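Local atomic coordinates of Polyphosphate:AMP phosphotransferase (Pseudomonas aeruginosa PAO1, PDB entry 3CZP), a protein that uses inorganic polyphosphate as phosphate donor to convert AMP to ADP and, less efficiently, GMP to GDP, as a homodimer with magnesium as cofactor. Residues Gln33-Leu36 with Lys37-Arg41; Glu58-Lys61 with Leu62-Trp66; Arg79-Asp82 with Glu83-Glu86; Ala335-Glu339 with Glu340-Gln344; Tyr368-Val371 with Leu372-Ile376. All coordinates share one frame; numbering follows the deposited sequence.

Interaction 1: Gln33-Leu36 with Lys37-Arg41; sequences QFEL and KQQAR
Leu36 O is gripped by two donors: Ala40 N, 3.1 Å from Leu36 O, and a water that also accepts from Arg41 N and carries the bonding past the end of helix 15-39, where Ala40 turns to positive phi. One residue earlier, the side chains of Glu35 and Gln39 join. Gln39 NE2 donates to the anti lone pair of Glu35 OE2 (2.8 Å), the carboxylate and amide planes nearly perpendicular, 83° apart. Gln39 NE2 also bonds Leu237 O of helix 218-238. The other end of the Gln39 amide is held by Arg41, whose NE and NH2 (3.1 and 2.9 Å) both donate to Gln39 OE1. Gln38 folds back over Phe34: the bend at chi2 (-56°) lays its amide over the ring, almost parallel to it, and Gln38 CG makes a CH-pi contact 3.8 Å from the Phe34 ring centroid. Lys431 of the second subunit packs on Phe34. These bonds fix the flip of Gln39 and probably ease the charges of Glu35 and Arg41.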
loop_
_atom_site.group_PDB
_atom_site.type_symbol
_atom_site.label_atom_id
_atom_site.label_comp_id
_atom_site.label_asym_id
_atom_site.label_seq_id
_atom_site.Cartn_x
_atom_site.Cartn_y
_atom_site.Cartn_z
ATOM N N GLN A 33 0.095 26.040 -2.085
ATOM C CA GLN A 33 0.498 24.654 -1.845
ATOM C C GLN A 33 0.751 24.369 -0.354
ATOM O O GLN A 33 0.395 23.322 0.149
ATOM C CB GLN A 33 1.710 24.369 -2.729
ATOM C CG GLN A 33 2.125 22.913 -2.770
ATOM C CD GLN A 33 3.293 22.726 -3.594
ATOM O OE1 GLN A 33 4.129 23.638 -3.660
ATOM N NE2 GLN A 33 3.433 21.533 -4.216
ATOM N N PHE A 34 1.348 25.313 0.355
ATOM C CA PHE A 34 1.622 25.191 1.774
ATOM C C PHE A 34 0.330 25.174 2.604
ATOM O O PHE A 34 0.153 24.344 3.503
ATOM C CB PHE A 34 2.562 26.320 2.260
ATOM C CG PHE A 34 2.875 26.250 3.726
ATOM C CD1 PHE A 34 3.836 25.342 4.206
ATOM C CD2 PHE A 34 2.200 27.067 4.646
ATOM C CE1 PHE A 34 4.110 25.256 5.556
ATOM C CE2 PHE A 34 2.471 26.978 6.010
ATOM C CZ PHE A 34 3.410 26.081 6.466
ATOM N N GLU A 35 -0.593 26.050 2.259
ATOM C CA GLU A 35 -1.902 26.128 2.958
ATOM C C GLU A 35 -2.750 24.828 2.758
ATOM O O GLU A 35 -3.494 24.352 3.642
ATOM C CB GLU A 35 -2.638 27.344 2.425
ATOM C CG GLU A 35 -4.072 27.564 2.965
ATOM C CD GLU A 35 -4.103 27.814 4.461
ATOM O OE1 GLU A 35 -3.065 28.237 5.010
ATOM O OE2 GLU A 35 -5.162 27.607 5.101
ATOM N N LEU A 36 -2.636 24.281 1.568
ATOM C CA LEU A 36 -3.215 23.012 1.236
ATOM C C LEU A 36 -2.703 21.892 2.147
ATOM O O LEU A 36 -3.479 21.040 2.577
ATOM C CB LEU A 36 -2.915 22.672 -0.251
ATOM C CG LEU A 36 -3.427 21.290 -0.762
ATOM C CD1 LEU A 36 -4.989 21.207 -0.991
ATOM C CD2 LEU A 36 -2.725 20.905 -2.038
ATOM N N LYS A 37 -1.393 21.845 2.347
ATOM C CA LYS A 37 -0.767 20.870 3.208
ATOM C C LYS A 37 -1.250 21.105 4.615
ATOM O O LYS A 37 -1.695 20.175 5.313
ATOM C CB LYS A 37 0.761 20.978 3.093
ATOM C CG LYS A 37 1.606 20.048 4.010
ATOM C CD LYS A 37 3.033 20.588 4.150
ATOM C CE LYS A 37 3.911 19.728 5.074
ATOM N NZ LYS A 37 5.338 20.054 4.798
ATOM N N GLN A 38 -1.160 22.361 5.051
ATOM C CA GLN A 38 -1.650 22.742 6.386
ATOM C C GLN A 38 -3.105 22.339 6.652
ATOM O O GLN A 38 -3.422 21.734 7.666
ATOM C CB GLN A 38 -1.468 24.241 6.611
ATOM C CG GLN A 38 -0.018 24.687 6.591
ATOM C CD GLN A 38 0.889 23.957 7.604
ATOM O OE1 GLN A 38 1.656 23.038 7.242
ATOM N NE2 GLN A 38 0.828 24.386 8.867
ATOM N N GLN A 39 -4.003 22.673 5.748
ATOM C CA GLN A 39 -5.418 22.304 5.937
ATOM C C GLN A 39 -5.674 20.765 5.932
ATOM O O GLN A 39 -6.503 20.266 6.678
ATOM C CB GLN A 39 -6.273 22.962 4.864
ATOM C CG GLN A 39 -6.421 24.412 5.025
ATOM C CD GLN A 39 -7.432 25.024 4.096
ATOM O OE1 GLN A 39 -8.220 24.308 3.467
ATOM N NE2 GLN A 39 -7.426 26.377 4.007
ATOM N N ALA A 40 -4.937 20.042 5.096
ATOM C CA ALA A 40 -5.068 18.582 5.008
ATOM C C ALA A 40 -6.523 18.142 4.840
ATOM O O ALA A 40 -6.962 17.167 5.456
ATOM C CB ALA A 40 -4.444 17.898 6.235
ATOM N N ARG A 41 -7.250 18.826 3.983
ATOM C CA ARG A 41 -8.677 18.661 3.916
ATOM C C ARG A 41 -9.147 18.057 2.597
ATOM O O ARG A 41 -10.210 17.485 2.546
ATOM C CB ARG A 41 -9.342 20.031 4.282
ATOM C CG ARG A 41 -10.789 20.119 4.087
ATOM C CD ARG A 41 -11.236 21.455 4.627
ATOM N NE ARG A 41 -10.725 22.593 3.864
ATOM C CZ ARG A 41 -11.454 23.313 3.020
ATOM N NH1 ARG A 41 -12.746 23.010 2.812
ATOM N NH2 ARG A 41 -10.920 24.354 2.384
HETATM O O HOH W 1 -6.026 20.554 2.002
#

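Interaction 2: Glu58-Lys61 with Leu62-Trp66; sequences ETVK and LLNEW
Asn64 and Val60 touch through one carbonyl and two nitrogens. Asn64 ND2 gives a nearly straight bond to Val60 O (2.8 Å, 173°), with the oxygen almost in the amide plane, while Asn64 N reaches the same oxygen at 3.3 Å from the opposite face of the peptide. The side chain thus folds back along its own helix, CG anti to the carbonyl carbon (chi1 -80°), and lies beside Val60 pointing the same way, ND2 3.6 Å from Val60 CG1. Asn64 N also has a weak bond to Lys61 O. Towards the helix start the pattern is regular: Leu63 N bonds Thr59 O at 2.9 Å and Leu62 N bonds Glu58 O at 3.1 Å. Leu63 CG comes to 3.4 Å from Thr59 O. On another side of the helix, Leu62 CG packs on one face of the Trp66 ring, 3.6 Å above its plane. In the next shell Val60 lies on Ile105 and Phe107 of strand 103-107, Asn64 on Ile72 and Val74 of strand 72-76, and Trp66 on helix 15-39; Pro326 of the second subunit packs against Val60 and Asn64. Thr59 OG1 bonds Gly55 O, tying the side chain back to the preceding glycine-rich turn. A helix of this kind, following the P-loop after the first strand and lying against a parallel sheet, is a hallmark of the P-loop kinase fold.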
loop_
_atom_site.group_PDB
_atom_site.type_symbol
_atom_site.label_atom_id
_atom_site.label_comp_id
_atom_site.label_asym_id
_atom_site.label_seq_id
_atom_site.Cartn_x
_atom_site.Cartn_y
_atom_site.Cartn_z
ATOM N N GLU A 58 6.880 19.359 -20.760
ATOM C CA GLU A 58 7.548 20.639 -20.464
ATOM C C GLU A 58 6.814 21.463 -19.394
ATOM O O GLU A 58 7.423 22.038 -18.467
ATOM C CB GLU A 58 7.629 21.471 -21.730
ATOM C CG GLU A 58 8.599 20.886 -22.758
ATOM C CD GLU A 58 7.917 19.953 -23.815
ATOM O OE1 GLU A 58 6.801 19.367 -23.581
ATOM O OE2 GLU A 58 8.547 19.811 -24.900
ATOM N N THR A 59 5.506 21.543 -19.535
ATOM C CA THR A 59 4.727 22.348 -18.584
ATOM C C THR A 59 4.709 21.753 -17.189
ATOM O O THR A 59 4.874 22.496 -16.175
ATOM C CB THR A 59 3.274 22.613 -19.090
ATOM O OG1 THR A 59 3.347 23.351 -20.317
ATOM C CG2 THR A 59 2.526 23.479 -18.038
ATOM N N VAL A 60 4.484 20.441 -17.091
ATOM C CA VAL A 60 4.501 19.803 -15.781
ATOM C C VAL A 60 5.872 19.910 -15.120
ATOM O O VAL A 60 6.001 20.034 -13.900
ATOM C CB VAL A 60 4.027 18.378 -15.843
ATOM C CG1 VAL A 60 4.217 17.691 -14.420
ATOM C CG2 VAL A 60 2.618 18.315 -16.315
ATOM N N LYS A 61 6.915 19.881 -15.904
ATOM C CA LYS A 61 8.246 20.072 -15.344
ATOM C C LYS A 61 8.405 21.465 -14.712
ATOM O O LYS A 61 9.015 21.624 -13.608
ATOM C CB LYS A 61 9.338 19.866 -16.399
ATOM C CG LYS A 61 10.687 20.205 -15.793
ATOM C CD LYS A 61 11.844 19.816 -16.630
ATOM C CE LYS A 61 13.172 20.223 -15.805
ATOM N NZ LYS A 61 14.248 19.758 -16.664
ATOM N N LEU A 62 7.890 22.461 -15.437
ATOM C CA LEU A 62 8.005 23.840 -15.023
ATOM C C LEU A 62 7.203 24.041 -13.745
ATOM O O LEU A 62 7.708 24.665 -12.853
ATOM C CB LEU A 62 7.572 24.795 -16.132
ATOM C CG LEU A 62 8.035 26.247 -16.085
ATOM C CD1 LEU A 62 9.492 26.435 -15.783
ATOM C CD2 LEU A 62 7.667 26.840 -17.369
ATOM N N LEU A 63 6.018 23.451 -13.637
ATOM C CA LEU A 63 5.227 23.488 -12.388
ATOM C C LEU A 63 5.974 22.960 -11.166
ATOM O O LEU A 63 5.751 23.438 -10.072
ATOM C CB LEU A 63 3.923 22.675 -12.527
ATOM C CG LEU A 63 2.854 23.217 -13.495
ATOM C CD1 LEU A 63 1.697 22.236 -13.527
ATOM C CD2 LEU A 63 2.423 24.700 -13.262
ATOM N N ASN A 64 6.844 21.984 -11.388
ATOM C CA ASN A 64 7.690 21.384 -10.335
ATOM C C ASN A 64 8.940 22.161 -10.044
ATOM O O ASN A 64 9.711 21.786 -9.159
ATOM C CB ASN A 64 8.004 19.961 -10.735
ATOM C CG ASN A 64 6.857 19.013 -10.425
ATOM O OD1 ASN A 64 6.787 18.518 -9.300
ATOM N ND2 ASN A 64 5.926 18.764 -11.421
ATOM N N GLU A 65 9.141 23.252 -10.789
ATOM C CA GLU A 65 10.170 24.243 -10.489
ATOM C C GLU A 65 9.554 25.408 -9.785
ATOM O O GLU A 65 10.087 25.884 -8.809
ATOM C CB GLU A 65 10.864 24.720 -11.762
ATOM C CG GLU A 65 12.005 25.686 -11.433
ATOM C CD GLU A 65 12.791 26.073 -12.678
ATOM O OE1 GLU A 65 12.650 25.324 -13.666
ATOM O OE2 GLU A 65 13.526 27.112 -12.610
ATOM N N TRP A 66 8.369 25.795 -10.227
ATOM C CA TRP A 66 7.597 26.865 -9.595
ATOM C C TRP A 66 7.093 26.483 -8.227
ATOM O O TRP A 66 7.127 27.299 -7.304
ATOM C CB TRP A 66 6.393 27.232 -10.467
ATOM C CG TRP A 66 6.785 27.949 -11.761
ATOM C CD1 TRP A 66 8.012 28.369 -12.116
ATOM C CD2 TRP A 66 5.911 28.287 -12.839
ATOM N NE1 TRP A 66 7.978 28.982 -13.344
ATOM C CE2 TRP A 66 6.695 28.931 -13.827
ATOM C CE3 TRP A 66 4.542 28.109 -13.072
ATOM C CZ2 TRP A 66 6.147 29.425 -15.024
ATOM C CZ3 TRP A 66 4.001 28.592 -14.262
ATOM C CH2 TRP A 66 4.807 29.235 -15.234
#

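Interaction 3: Arg79-Asp82 with Glu83-Glu86; sequences RPSD and EELE
The chain comes in extended at Pro80 and Ser81 and turns into helix 82-85 at Asp82; Leu85 N bonds Ser81 O at 3.0 Å, and Glu86 N bonds Asp82 O in the same way as the helix ends. Ser81 is the N-cap. Its backbone N donates to Glu84 OE1 at 3.1 Å, meeting the oxygen from above the carboxylate plane, and Ser81 OG accepts from Glu84 N at 3.3 Å, a weak bond. These two reciprocal bonds form a capping box. The serine hydroxyl sits between its own N and carbonyl carbon (chi1 71°), which brings OG within weak bonding distance of Glu83 N as well as Glu84 N. Glu84, its CG anti to the carbonyl carbon (chi1 -70°) and the chain extended, reaches back to Ser81, and its OE2 is held by a salt bridge from Arg95. Pro80 meets Leu85 at 3.6 Å, CG to CD2, the two side chains crossing. Ser81 OG also bonds Glu83 OE2 of the second subunit, a contact repeated the other way round across the dimer.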
loop_
_atom_site.group_PDB
_atom_site.type_symbol
_atom_site.label_atom_id
_atom_site.label_comp_id
_atom_site.label_asym_id
_atom_site.label_seq_id
_atom_site.Cartn_x
_atom_site.Cartn_y
_atom_site.Cartn_z
ATOM N N ARG A 79 2.204 1.684 -18.513
ATOM C CA ARG A 79 3.041 0.481 -18.413
ATOM C C ARG A 79 2.636 -0.194 -17.131
ATOM O O ARG A 79 3.302 -0.055 -16.108
ATOM C CB ARG A 79 4.512 0.819 -18.355
ATOM C CG ARG A 79 5.082 1.269 -19.689
ATOM C CD ARG A 79 6.599 1.093 -19.722
ATOM N NE ARG A 79 7.139 0.840 -21.072
ATOM C CZ ARG A 79 7.477 1.798 -21.945
ATOM N NH1 ARG A 79 7.315 3.082 -21.627
ATOM N NH2 ARG A 79 8.000 1.467 -23.139
ATOM N N PRO A 80 1.541 -0.943 -17.187
ATOM C CA PRO A 80 1.015 -1.561 -15.998
ATOM C C PRO A 80 1.894 -2.701 -15.525
ATOM O O PRO A 80 2.492 -3.398 -16.353
ATOM C CB PRO A 80 -0.331 -2.092 -16.450
ATOM C CG PRO A 80 -0.270 -2.183 -17.862
ATOM C CD PRO A 80 0.786 -1.315 -18.391
ATOM N N SER A 81 1.943 -2.876 -14.214
ATOM C CA SER A 81 2.657 -3.963 -13.595
ATOM C C SER A 81 1.739 -5.200 -13.619
ATOM O O SER A 81 0.583 -5.108 -14.038
ATOM C CB SER A 81 2.954 -3.569 -12.158
ATOM O OG SER A 81 1.764 -3.576 -11.396
ATOM N N ASP A 82 2.258 -6.339 -13.169
ATOM C CA ASP A 82 1.484 -7.555 -13.033
ATOM C C ASP A 82 0.301 -7.287 -12.126
ATOM O O ASP A 82 -0.785 -7.740 -12.419
ATOM C CB ASP A 82 2.300 -8.686 -12.374
ATOM C CG ASP A 82 3.410 -9.212 -13.230
ATOM O OD1 ASP A 82 3.388 -9.020 -14.462
ATOM O OD2 ASP A 82 4.329 -9.843 -12.657
ATOM N N GLU A 83 0.526 -6.576 -11.016
ATOM C CA GLU A 83 -0.480 -6.389 -9.953
ATOM C C GLU A 83 -1.670 -5.656 -10.530
ATOM O O GLU A 83 -2.810 -5.959 -10.246
ATOM C CB GLU A 83 0.086 -5.541 -8.785
ATOM C CG GLU A 83 0.846 -6.249 -7.584
ATOM C CD GLU A 83 2.241 -6.756 -7.911
ATOM O OE1 GLU A 83 2.699 -6.582 -9.059
ATOM O OE2 GLU A 83 2.876 -7.374 -7.026
ATOM N N GLU A 84 -1.361 -4.685 -11.368
ATOM C CA GLU A 84 -2.342 -3.816 -12.011
ATOM C C GLU A 84 -3.143 -4.505 -13.120
ATOM O O GLU A 84 -4.335 -4.279 -13.246
ATOM C CB GLU A 84 -1.641 -2.595 -12.575
ATOM C CG GLU A 84 -1.165 -1.730 -11.420
ATOM C CD GLU A 84 -0.277 -0.595 -11.791
ATOM O OE1 GLU A 84 0.275 -0.597 -12.933
ATOM O OE2 GLU A 84 -0.096 0.265 -10.888
ATOM N N LEU A 85 -2.455 -5.287 -13.929
ATOM C CA LEU A 85 -3.050 -6.057 -15.019
ATOM C C LEU A 85 -3.955 -7.191 -14.551
ATOM O O LEU A 85 -4.867 -7.599 -15.285
ATOM C CB LEU A 85 -1.942 -6.744 -15.859
ATOM C CG LEU A 85 -1.073 -5.944 -16.817
ATOM C CD1 LEU A 85 0.088 -6.873 -17.365
ATOM C CD2 LEU A 85 -1.915 -5.406 -17.903
ATOM N N GLU A 86 -3.653 -7.758 -13.387
ATOM C CA GLU A 86 -4.491 -8.827 -12.801
ATOM C C GLU A 86 -5.682 -8.327 -11.942
ATOM O O GLU A 86 -6.379 -9.124 -11.293
ATOM C CB GLU A 86 -3.618 -9.731 -11.931
ATOM C CG GLU A 86 -2.572 -10.528 -12.714
ATOM C CD GLU A 86 -3.163 -11.326 -13.877
ATOM O OE1 GLU A 86 -4.336 -11.769 -13.762
ATOM O OE2 GLU A 86 -2.456 -11.500 -14.916
#

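Interaction 4: Ala335-Glu339 with Glu340-Gln344; sequences AAPTE and EERAQ
An extended run through Pro337 and Thr338 bends into the short helix 339-342, with Arg342 N bonding Thr338 O at 2.9 Å. Thr338 is the N-cap residue, and Glu341, three residues on, reaches back to its backbone: Thr338 N donates to Glu341 OE1 at 2.8 Å, though the reciprocal bond from Glu341 N to Thr338 OG1 that would complete a capping box is not made. The donor comes from above the carboxylate plane, 36° out of it. Glu341 gets there as an extended chain with CG anti to the carbonyl carbon (chi1 -69°), crossing the Thr338 side chain at a slant. A water donates both to Glu341 OE1, at 2.8 Å, and to Ala336 O. The other carboxylate oxygen, Glu341 OE2, forms a salt bridge with Arg352. Thr338 OG1 itself bonds Glu340 of the second subunit, although Glu340 has two conformers and this link is correspondingly less certain. Arg342 returns over the start of the helix: its CG touches Pro337 CG at 3.7 Å, the two side chains crossing at about a right angle. A bend at chi3 (-47°) then turns one guanidinium face to the backbone, where Glu339 CA lies 3.5 Å above the guanidinium plane, offset toward its rim. Arg342 NH1 reaches Pro337 O, 3.1 Å away, in a weak bond.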
loop_
_atom_site.group_PDB
_atom_site.type_symbol
_atom_site.label_atom_id
_atom_site.label_comp_id
_atom_site.label_asym_id
_atom_site.label_seq_id
_atom_site.Cartn_x
_atom_site.Cartn_y
_atom_site.Cartn_z
ATOM N N ALA A 335 -13.483 -2.513 9.731
ATOM C CA ALA A 335 -13.746 -1.683 10.896
ATOM C C ALA A 335 -13.682 -0.177 10.517
ATOM O O ALA A 335 -13.665 0.184 9.341
ATOM C CB ALA A 335 -12.683 -1.969 12.007
ATOM N N ALA A 336 -13.572 0.664 11.548
ATOM C CA ALA A 336 -13.410 2.115 11.444
ATOM C C ALA A 336 -12.208 2.366 10.523
ATOM O O ALA A 336 -11.210 1.631 10.591
ATOM C CB ALA A 336 -13.200 2.716 12.892
ATOM N N PRO A 337 -12.307 3.347 9.600
ATOM C CA PRO A 337 -11.125 3.565 8.791
ATOM C C PRO A 337 -9.846 4.028 9.535
ATOM O O PRO A 337 -9.914 4.776 10.498
ATOM C CB PRO A 337 -11.573 4.632 7.811
ATOM C CG PRO A 337 -12.690 5.331 8.551
ATOM C CD PRO A 337 -13.402 4.230 9.201
ATOM N N THR A 338 -8.691 3.540 9.077
ATOM C CA THR A 338 -7.401 3.971 9.603
ATOM C C THR A 338 -7.077 5.379 9.049
ATOM O O THR A 338 -7.811 5.913 8.205
ATOM C CB THR A 338 -6.292 2.960 9.211
ATOM O OG1 THR A 338 -6.188 2.939 7.781
ATOM C CG2 THR A 338 -6.624 1.592 9.639
ATOM N N GLU A 339 -6.014 5.973 9.543
ATOM C CA GLU A 339 -5.572 7.326 9.144
ATOM C C GLU A 339 -5.346 7.489 7.621
ATOM O O GLU A 339 -5.781 8.478 6.992
ATOM C CB GLU A 339 -4.297 7.648 9.955
ATOM C CG GLU A 339 -3.385 8.705 9.417
ATOM C CD GLU A 339 -2.506 9.326 10.507
ATOM O OE1 GLU A 339 -2.195 8.618 11.501
ATOM O OE2 GLU A 339 -2.191 10.527 10.349
ATOM N N GLU A 340 -4.666 6.499 7.043
ATOM C CA GLU A 340 -4.374 6.472 5.614
ATOM C C GLU A 340 -5.612 6.230 4.759
ATOM O O GLU A 340 -5.612 6.623 3.587
ATOM C CB GLU A 340 -3.261 5.448 5.294
ATOM C CG GLU A 340 -1.856 6.021 5.508
ATOM C CD GLU A 340 -0.702 5.014 5.398
ATOM O OE1 GLU A 340 0.347 5.341 5.965
ATOM O OE2 GLU A 340 -0.816 3.936 4.750
ATOM N N GLU A 341 -6.640 5.566 5.318
ATOM C CA GLU A 341 -7.934 5.439 4.686
ATOM C C GLU A 341 -8.792 6.705 4.789
ATOM O O GLU A 341 -9.538 7.035 3.861
ATOM C CB GLU A 341 -8.729 4.310 5.291
ATOM C CG GLU A 341 -8.085 2.948 4.929
ATOM C CD GLU A 341 -8.615 1.817 5.735
ATOM O OE1 GLU A 341 -9.250 2.037 6.828
ATOM O OE2 GLU A 341 -8.337 0.689 5.299
ATOM N N ARG A 342 -8.684 7.390 5.917
ATOM C CA ARG A 342 -9.424 8.618 6.105
ATOM C C ARG A 342 -8.919 9.790 5.186
ATOM O O ARG A 342 -9.675 10.705 4.859
ATOM C CB ARG A 342 -9.368 8.997 7.568
ATOM C CG ARG A 342 -10.281 8.144 8.474
ATOM C CD ARG A 342 -10.447 8.781 9.887
ATOM N NE ARG A 342 -9.145 9.196 10.466
ATOM C CZ ARG A 342 -8.376 8.480 11.311
ATOM N NH1 ARG A 342 -8.734 7.278 11.783
ATOM N NH2 ARG A 342 -7.218 8.990 11.732
ATOM N N ALA A 343 -7.649 9.736 4.775
ATOM C CA ALA A 343 -7.017 10.736 3.892
ATOM C C ALA A 343 -7.433 10.523 2.445
ATOM O O ALA A 343 -6.993 11.258 1.564
ATOM C CB ALA A 343 -5.515 10.644 4.008
ATOM N N GLN A 344 -8.301 9.533 2.183
ATOM C CA GLN A 344 -8.653 9.145 0.781
ATOM C C GLN A 344 -10.184 9.083 0.636
ATOM O O GLN A 344 -10.908 9.081 1.625
ATOM C CB GLN A 344 -8.051 7.807 0.506
ATOM C CG GLN A 344 -6.582 7.798 0.540
ATOM C CD GLN A 344 -5.974 8.337 -0.768
ATOM O OE1 GLN A 344 -6.693 8.549 -1.737
ATOM N NE2 GLN A 344 -4.700 8.586 -0.769
HETATM O O HOH W 2 -9.868 0.310 8.882
#

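Interaction 5: Tyr368-Val371 with Leu372-Ile376; sequences YGRV and LVERI
The guanidinium of Arg370 meets Glu374 at its edge: Glu374 OE1 lies near its plane, 2.9 Å from Arg370 NE, in a straight salt-bridging hydrogen bond (169°). Bends at chi2 and chi3 (-76°) of Arg370 bring NE there. The two flat groups are turned 59° apart, and the oxygen is met on its syn side. A water closes the pair, accepting from Arg370 NH2 and donating to Glu374 OE2 at 2.8 Å. Tyr346 makes a cation-pi contact with Arg370. In the backbone, Gly369 O accepts from Leu372 N at 3.1 Å and Glu374 N at 3.0 Å, from opposite faces of its plane; the bond five residues on marks the wider pi-type turn where helix 370-377 begins. Leu372 CD1 rests against Tyr368 CB (4.3 Å). Arg370 NH1 also makes a salt bridge to Glu145 of the first PPK2 region. Two carboxylates, Glu374 and Glu145, probably balance the charge of Arg370, and the bonds to NE and NH1 fix the guanidinium's rotation, joining this helix start to the other half of the chain.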
loop_
_atom_site.group_PDB
_atom_site.type_symbol
_atom_site.label_atom_id
_atom_site.label_comp_id
_atom_site.label_asym_id
_atom_site.label_seq_id
_atom_site.Cartn_x
_atom_site.Cartn_y
_atom_site.Cartn_z
ATOM N N TYR A 368 -20.936 -1.325 2.205
ATOM C CA TYR A 368 -22.320 -1.087 2.625
ATOM C C TYR A 368 -22.485 -0.392 3.972
ATOM O O TYR A 368 -23.576 0.152 4.270
ATOM C CB TYR A 368 -23.146 -2.374 2.512
ATOM C CG TYR A 368 -23.378 -2.732 1.065
ATOM C CD1 TYR A 368 -24.338 -2.073 0.329
ATOM C CD2 TYR A 368 -22.575 -3.672 0.406
ATOM C CE1 TYR A 368 -24.553 -2.361 -1.022
ATOM C CE2 TYR A 368 -22.791 -3.967 -0.960
ATOM C CZ TYR A 368 -23.796 -3.305 -1.660
ATOM O OH TYR A 368 -24.041 -3.544 -3.000
ATOM N N GLY A 369 -21.411 -0.355 4.754
ATOM C CA GLY A 369 -21.402 0.382 6.019
ATOM C C GLY A 369 -21.903 1.813 5.884
ATOM O O GLY A 369 -22.613 2.298 6.743
ATOM N N ARG A 370 -21.532 2.476 4.788
ATOM C CA ARG A 370 -21.964 3.838 4.507
ATOM C C ARG A 370 -23.488 4.011 4.536
ATOM O O ARG A 370 -24.002 5.016 5.097
ATOM C CB ARG A 370 -21.403 4.373 3.174
ATOM C CG ARG A 370 -21.941 5.768 2.888
ATOM C CD ARG A 370 -20.994 6.667 2.163
ATOM N NE ARG A 370 -19.940 7.159 3.060
ATOM C CZ ARG A 370 -19.005 8.008 2.662
ATOM N NH1 ARG A 370 -18.979 8.447 1.400
ATOM N NH2 ARG A 370 -18.072 8.382 3.513
ATOM N N VAL A 371 -24.211 3.037 3.955
ATOM C CA VAL A 371 -25.685 3.091 3.887
ATOM C C VAL A 371 -26.371 2.280 4.995
ATOM O O VAL A 371 -27.590 2.167 5.029
ATOM C CB VAL A 371 -26.208 2.631 2.522
ATOM C CG1 VAL A 371 -25.571 3.500 1.427
ATOM C CG2 VAL A 371 -25.961 1.116 2.344
ATOM N N LEU A 372 -25.565 1.754 5.917
ATOM C CA LEU A 372 -26.073 1.081 7.104
ATOM C C LEU A 372 -25.624 1.865 8.320
ATOM O O LEU A 372 -26.206 2.901 8.615
ATOM C CB LEU A 372 -25.625 -0.383 7.113
ATOM C CG LEU A 372 -26.192 -1.299 6.001
ATOM C CD1 LEU A 372 -25.443 -2.647 6.095
ATOM C CD2 LEU A 372 -27.755 -1.487 6.040
ATOM N N VAL A 373 -24.585 1.432 9.026
ATOM C CA VAL A 373 -24.156 2.155 10.254
ATOM C C VAL A 373 -23.848 3.670 10.141
ATOM O O VAL A 373 -24.149 4.419 11.056
ATOM C CB VAL A 373 -22.966 1.422 10.959
ATOM C CG1 VAL A 373 -21.720 1.308 10.035
ATOM C CG2 VAL A 373 -22.645 2.082 12.303
ATOM N N GLU A 374 -23.246 4.137 9.044
ATOM C CA GLU A 374 -22.974 5.565 8.903
ATOM C C GLU A 374 -24.260 6.380 8.791
ATOM O O GLU A 374 -24.351 7.442 9.373
ATOM C CB GLU A 374 -22.088 5.854 7.691
ATOM C CG GLU A 374 -20.700 5.236 7.788
ATOM C CD GLU A 374 -19.714 5.698 6.688
ATOM O OE1 GLU A 374 -20.011 6.575 5.860
ATOM O OE2 GLU A 374 -18.605 5.165 6.683
ATOM N N ARG A 375 -25.211 5.891 7.995
ATOM C CA ARG A 375 -26.502 6.522 7.810
ATOM C C ARG A 375 -27.198 6.687 9.155
ATOM O O ARG A 375 -27.598 7.785 9.554
ATOM C CB ARG A 375 -27.372 5.647 6.881
ATOM C CG ARG A 375 -28.859 6.006 6.902
ATOM C CD ARG A 375 -29.640 5.248 5.778
ATOM N NE ARG A 375 -31.096 5.161 6.060
ATOM C CZ ARG A 375 -32.035 4.847 5.153
ATOM N NH1 ARG A 375 -31.716 4.627 3.885
ATOM N NH2 ARG A 375 -33.317 4.787 5.501
ATOM N N ILE A 376 -27.291 5.577 9.860
ATOM C CA ILE A 376 -27.927 5.490 11.172
ATOM C C ILE A 376 -27.257 6.286 12.274
ATOM O O ILE A 376 -27.945 6.949 13.022
ATOM C CB ILE A 376 -28.106 4.012 11.583
ATOM C CG1 ILE A 376 -29.218 3.427 10.719
ATOM C CG2 ILE A 376 -28.497 3.856 13.117
ATOM C CD1 ILE A 376 -29.249 1.974 10.698
HETATM O O HOH W 3 -16.855 7.339 6.331
#

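From the N terminus the five contacts come in series; each is local to one continuous stretch, within a helix or at its end, and none nests in or crosses another. Interaction 1 closes helix 15-39 just before strand 44-50, and interaction 2 lies on the following helix, with nearest atoms about 6 Å away. Interaction 3 turns the chain from strand 72-76 into helix 82-85, still in the first PPK2 region. Interactions 4 and 5 belong to the second, after strands 330-333 and 360-364, their nearest atoms about 6 Å apart. Interactions 3 and 4 occupy matching places, each at the start of a short helix after the second strand in chain order, an outermost one of its parallel sheet. Interactions 1 to 4 touch the second subunit.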